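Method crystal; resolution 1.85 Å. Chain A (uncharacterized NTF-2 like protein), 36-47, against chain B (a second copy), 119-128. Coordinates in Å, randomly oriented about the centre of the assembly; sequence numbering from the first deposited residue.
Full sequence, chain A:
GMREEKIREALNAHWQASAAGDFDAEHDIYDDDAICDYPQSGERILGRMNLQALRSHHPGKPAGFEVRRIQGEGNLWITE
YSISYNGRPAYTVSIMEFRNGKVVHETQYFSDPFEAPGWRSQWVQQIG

Chain A (36-47) CDYPQSGERILG
Chain B (119-128) WRSQWVQQIG

Chain A forms a hairpin, strand 36-38 turning through 39-42 into strand 43-46, and the second strand pairs antiparallel with chain B residues 124-126, the axes approaching to 4.5 Å at 141°. Within the hairpin, Cys A36 and Ile A45 exchange backbone hydrogen bonds. Asp A37 (chi1 m) lies beside the intermolecular seam and holds Arg A44 in a salt bridge, Asp A37 OD1 to Arg A44 NE 2.7 Å and Asp A37 OD2 to Arg A44 NH2 2.8 Å. The Tyr A38 ring (m) brings CE2 to 3.6 Å from Arg B120 NH2, over one face of that guanidinium.

In the turn, Ser A41 (p) donates from OG to Glu A43 OE1 at 2.6 Å. Gly A42 adopts phi/psi 79/13, a positive phi that by itself favours glycine; a CB here would point toward chain B and clash with the Gln B126 side chain. Gly A42 O accepts from Ile B127 N at 2.7 Å and, weakly, from Gly B128 N at 3.3 Å.

Glu A43 (-88/139; m, t) sits opposite Gln B126 in a non-hydrogen-bonded pair. Its carboxylate meets Arg B120 (p, t, t) in a bidentate salt bridge, Arg B120 NH2 to Glu A43 OE1 2.7 Å and Arg B120 NE to Glu A43 OE2 2.8 Å, both nearly linear. Arg A44 (-125/131) and Gln B125 (-97/134) form the hydrogen-bonded pair: Arg A44 N to Gln B125 O 2.7 Å, Gln B125 N to Arg A44 O 2.8 Å. The Arg A44 side chain, extended through chi1 and chi2 (t, t) and bent at chi3 (m), shares its face of the sheet with Gln B125 (t, t); water 1 links Arg A44 NH1 (3.1 Å) to Gln B125 OE1 (2.7 Å), while Ile B127 CD1 covers one face of the salt-bridged guanidinium, 3.4 Å from Arg A44 NE. On the Glu A43 face, Ile A45 CG1 packs against Val B124 CG1 at 4.0 Å. Water 2 accepts from Leu A46 N (2.8 Å) and donates to Trp B123 O (2.5 Å).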

# COMPACT_ATOMS: atom_id res chain seq x y z
N CYS A 36 4.79 14.11 1.64
CA CYS A 36 5.14 12.71 1.58
C CYS A 36 5.28 12.16 2.98
O CYS A 36 6.09 12.63 3.76
CB CYS A 36 6.43 12.49 0.80
SG CYS A 36 6.75 10.73 0.47
N ASP A 37 4.47 11.16 3.26
CA ASP A 37 4.37 10.50 4.58
C ASP A 37 4.96 9.10 4.58
O ASP A 37 4.76 8.32 3.65
CB ASP A 37 2.90 10.35 4.98
CG ASP A 37 2.20 11.66 5.24
OD1 ASP A 37 2.88 12.71 5.38
OD2 ASP A 37 0.94 11.64 5.31
N TYR A 38 5.68 8.81 5.65
CA TYR A 38 6.12 7.48 5.98
C TYR A 38 5.41 7.04 7.27
O TYR A 38 5.92 7.29 8.38
CB TYR A 38 7.65 7.43 6.23
CG TYR A 38 8.52 8.03 5.14
CD1 TYR A 38 8.19 7.88 3.78
CD2 TYR A 38 9.68 8.69 5.45
CE1 TYR A 38 8.99 8.39 2.79
CE2 TYR A 38 10.50 9.21 4.46
CZ TYR A 38 10.15 9.06 3.13
OH TYR A 38 10.97 9.56 2.14
N PRO A 39 4.26 6.35 7.13
CA PRO A 39 3.52 6.04 8.37
C PRO A 39 4.29 5.14 9.31
O PRO A 39 4.06 5.15 10.50
CB PRO A 39 2.23 5.39 7.83
CG PRO A 39 1.99 6.12 6.54
CD PRO A 39 3.40 6.23 5.94
N GLN A 40 5.25 4.40 8.78
CA GLN A 40 5.98 3.42 9.61
C GLN A 40 6.80 4.12 10.67
O GLN A 40 7.11 3.57 11.75
CB GLN A 40 6.91 2.53 8.78
CG GLN A 40 6.19 1.49 7.94
CD GLN A 40 7.09 0.97 6.83
OE1 GLN A 40 7.09 1.47 5.69
NE2 GLN A 40 7.86 -0.03 7.17
N SER A 41 7.17 5.36 10.36
CA SER A 41 8.01 6.19 11.25
C SER A 41 7.34 7.45 11.77
O SER A 41 7.87 8.13 12.64
CB SER A 41 9.31 6.57 10.52
OG SER A 41 8.98 7.46 9.46
N GLY A 42 6.17 7.76 11.23
CA GLY A 42 5.39 8.93 11.64
C GLY A 42 5.91 10.21 11.01
O GLY A 42 5.53 11.32 11.41
N GLU A 43 6.78 10.05 10.02
CA GLU A 43 7.44 11.21 9.39
C GLU A 43 6.59 11.76 8.25
O GLU A 43 5.99 11.00 7.47
CB GLU A 43 8.81 10.87 8.85
CG GLU A 43 9.79 10.47 9.89
CD GLU A 43 11.07 10.01 9.28
OE1 GLU A 43 11.11 8.85 8.84
OE2 GLU A 43 12.04 10.80 9.27
N ARG A 44 6.56 13.08 8.19
CA ARG A 44 6.00 13.79 7.07
C ARG A 44 6.99 14.80 6.46
O ARG A 44 7.60 15.60 7.16
CB ARG A 44 4.70 14.45 7.49
CG ARG A 44 4.20 15.46 6.49
CD ARG A 44 2.77 15.91 6.82
NE ARG A 44 1.83 14.83 6.59
CZ ARG A 44 0.52 14.91 6.78
NH1 ARG A 44 -0.03 16.02 7.23
NH2 ARG A 44 -0.23 13.86 6.53
N ILE A 45 7.13 14.75 5.14
CA ILE A 45 8.00 15.68 4.42
C ILE A 45 7.12 16.67 3.70
O ILE A 45 6.19 16.27 3.03
CB ILE A 45 8.91 14.94 3.41
CG1 ILE A 45 9.85 13.98 4.16
CG2 ILE A 45 9.72 15.92 2.54
CD1 ILE A 45 10.54 12.96 3.29
N LEU A 46 7.41 17.96 3.87
CA LEU A 46 6.60 19.02 3.27
C LEU A 46 7.36 19.73 2.16
O LEU A 46 8.40 20.33 2.39
CB LEU A 46 6.15 20.02 4.36
CG LEU A 46 5.34 19.41 5.52
CD1 LEU A 46 5.72 20.00 6.87
CD2 LEU A 46 3.84 19.52 5.30
N GLY A 47 6.82 19.65 0.95
CA GLY A 47 7.38 20.32 -0.22
C GLY A 47 8.24 19.50 -1.13
O GLY A 47 9.06 18.70 -0.72
N TRP B 119 19.11 12.12 11.01
CA TRP B 119 19.75 12.99 10.03
C TRP B 119 18.79 13.95 9.37
O TRP B 119 19.16 15.09 9.03
CB TRP B 119 20.54 12.20 8.97
CG TRP B 119 19.73 11.45 7.92
CD1 TRP B 119 19.32 10.15 7.99
CD2 TRP B 119 19.30 11.94 6.64
NE1 TRP B 119 18.64 9.80 6.85
CE2 TRP B 119 18.61 10.88 6.01
CE3 TRP B 119 19.41 13.16 5.98
CZ2 TRP B 119 18.04 11.01 4.74
CZ3 TRP B 119 18.84 13.29 4.71
CH2 TRP B 119 18.16 12.22 4.11
N ARG B 120 17.55 13.50 9.18
CA ARG B 120 16.55 14.29 8.44
C ARG B 120 15.51 14.91 9.36
O ARG B 120 14.53 15.49 8.93
CB ARG B 120 15.88 13.47 7.33
CG ARG B 120 15.20 12.18 7.75
CD ARG B 120 14.37 11.62 6.59
NE ARG B 120 13.58 10.47 7.00
CZ ARG B 120 13.69 9.27 6.45
NH1 ARG B 120 14.50 9.09 5.42
NH2 ARG B 120 12.96 8.26 6.90
N SER B 121 15.78 14.84 10.65
CA SER B 121 14.83 15.33 11.67
C SER B 121 14.45 16.79 11.44
O SER B 121 13.29 17.19 11.63
CB SER B 121 15.42 15.18 13.08
OG SER B 121 16.53 16.04 13.27
N GLN B 122 15.44 17.56 11.00
CA GLN B 122 15.29 19.02 10.91
C GLN B 122 14.38 19.34 9.75
O GLN B 122 13.92 20.47 9.57
CB GLN B 122 16.64 19.74 10.72
CG GLN B 122 17.76 19.22 11.60
CD GLN B 122 19.11 19.91 11.34
OE1 GLN B 122 19.31 20.56 10.32
NE2 GLN B 122 20.03 19.76 12.29
N TRP B 123 14.11 18.31 8.96
CA TRP B 123 13.41 18.48 7.67
C TRP B 123 12.10 17.72 7.59
O TRP B 123 11.41 17.74 6.57
CB TRP B 123 14.31 18.10 6.49
CG TRP B 123 15.44 19.06 6.35
CD1 TRP B 123 15.36 20.37 5.98
CD2 TRP B 123 16.83 18.80 6.61
NE1 TRP B 123 16.62 20.94 5.99
CE2 TRP B 123 17.54 20.00 6.37
CE3 TRP B 123 17.54 17.67 7.04
CZ2 TRP B 123 18.92 20.10 6.53
CZ3 TRP B 123 18.91 17.76 7.19
CH2 TRP B 123 19.59 18.97 6.94
N VAL B 124 11.76 17.07 8.69
CA VAL B 124 10.49 16.37 8.75
C VAL B 124 9.62 16.81 9.91
O VAL B 124 10.08 17.25 10.96
CB VAL B 124 10.67 14.83 8.79
CG1 VAL B 124 11.66 14.38 7.72
CG2 VAL B 124 11.11 14.40 10.16
N GLN B 125 8.33 16.70 9.67
CA GLN B 125 7.34 16.84 10.71
C GLN B 125 6.95 15.47 11.22
O GLN B 125 6.78 14.52 10.45
CB GLN B 125 6.14 17.61 10.17
CG GLN B 125 5.10 17.92 11.19
CD GLN B 125 3.90 18.61 10.58
OE1 GLN B 125 3.58 18.38 9.41
NE2 GLN B 125 3.24 19.46 11.35
N GLN B 126 6.90 15.33 12.53
CA GLN B 126 6.45 14.08 13.14
C GLN B 126 4.96 14.17 13.40
O GLN B 126 4.51 14.94 14.26
CB GLN B 126 7.22 13.77 14.44
CG GLN B 126 6.61 12.65 15.25
CD GLN B 126 6.77 11.25 14.64
OE1 GLN B 126 7.82 10.90 14.04
NE2 GLN B 126 5.74 10.43 14.81
N ILE B 127 4.21 13.40 12.63
CA ILE B 127 2.74 13.47 12.61
C ILE B 127 2.10 12.24 13.22
O ILE B 127 0.90 12.21 13.48
CB ILE B 127 2.17 13.65 11.18
CG1 ILE B 127 2.51 12.45 10.29
CG2 ILE B 127 2.68 14.96 10.57
CD1 ILE B 127 1.70 12.39 9.01
N GLY B 128 2.91 11.22 13.42
CA GLY B 128 2.42 9.94 13.92
C GLY B 128 1.73 9.13 12.83
O GLY B 128 1.15 8.08 13.11
OXT GLY B 128 1.73 9.47 11.63
O HOH W 1 1.17 18.70 8.31
O HOH W 2 9.53 19.03 5.43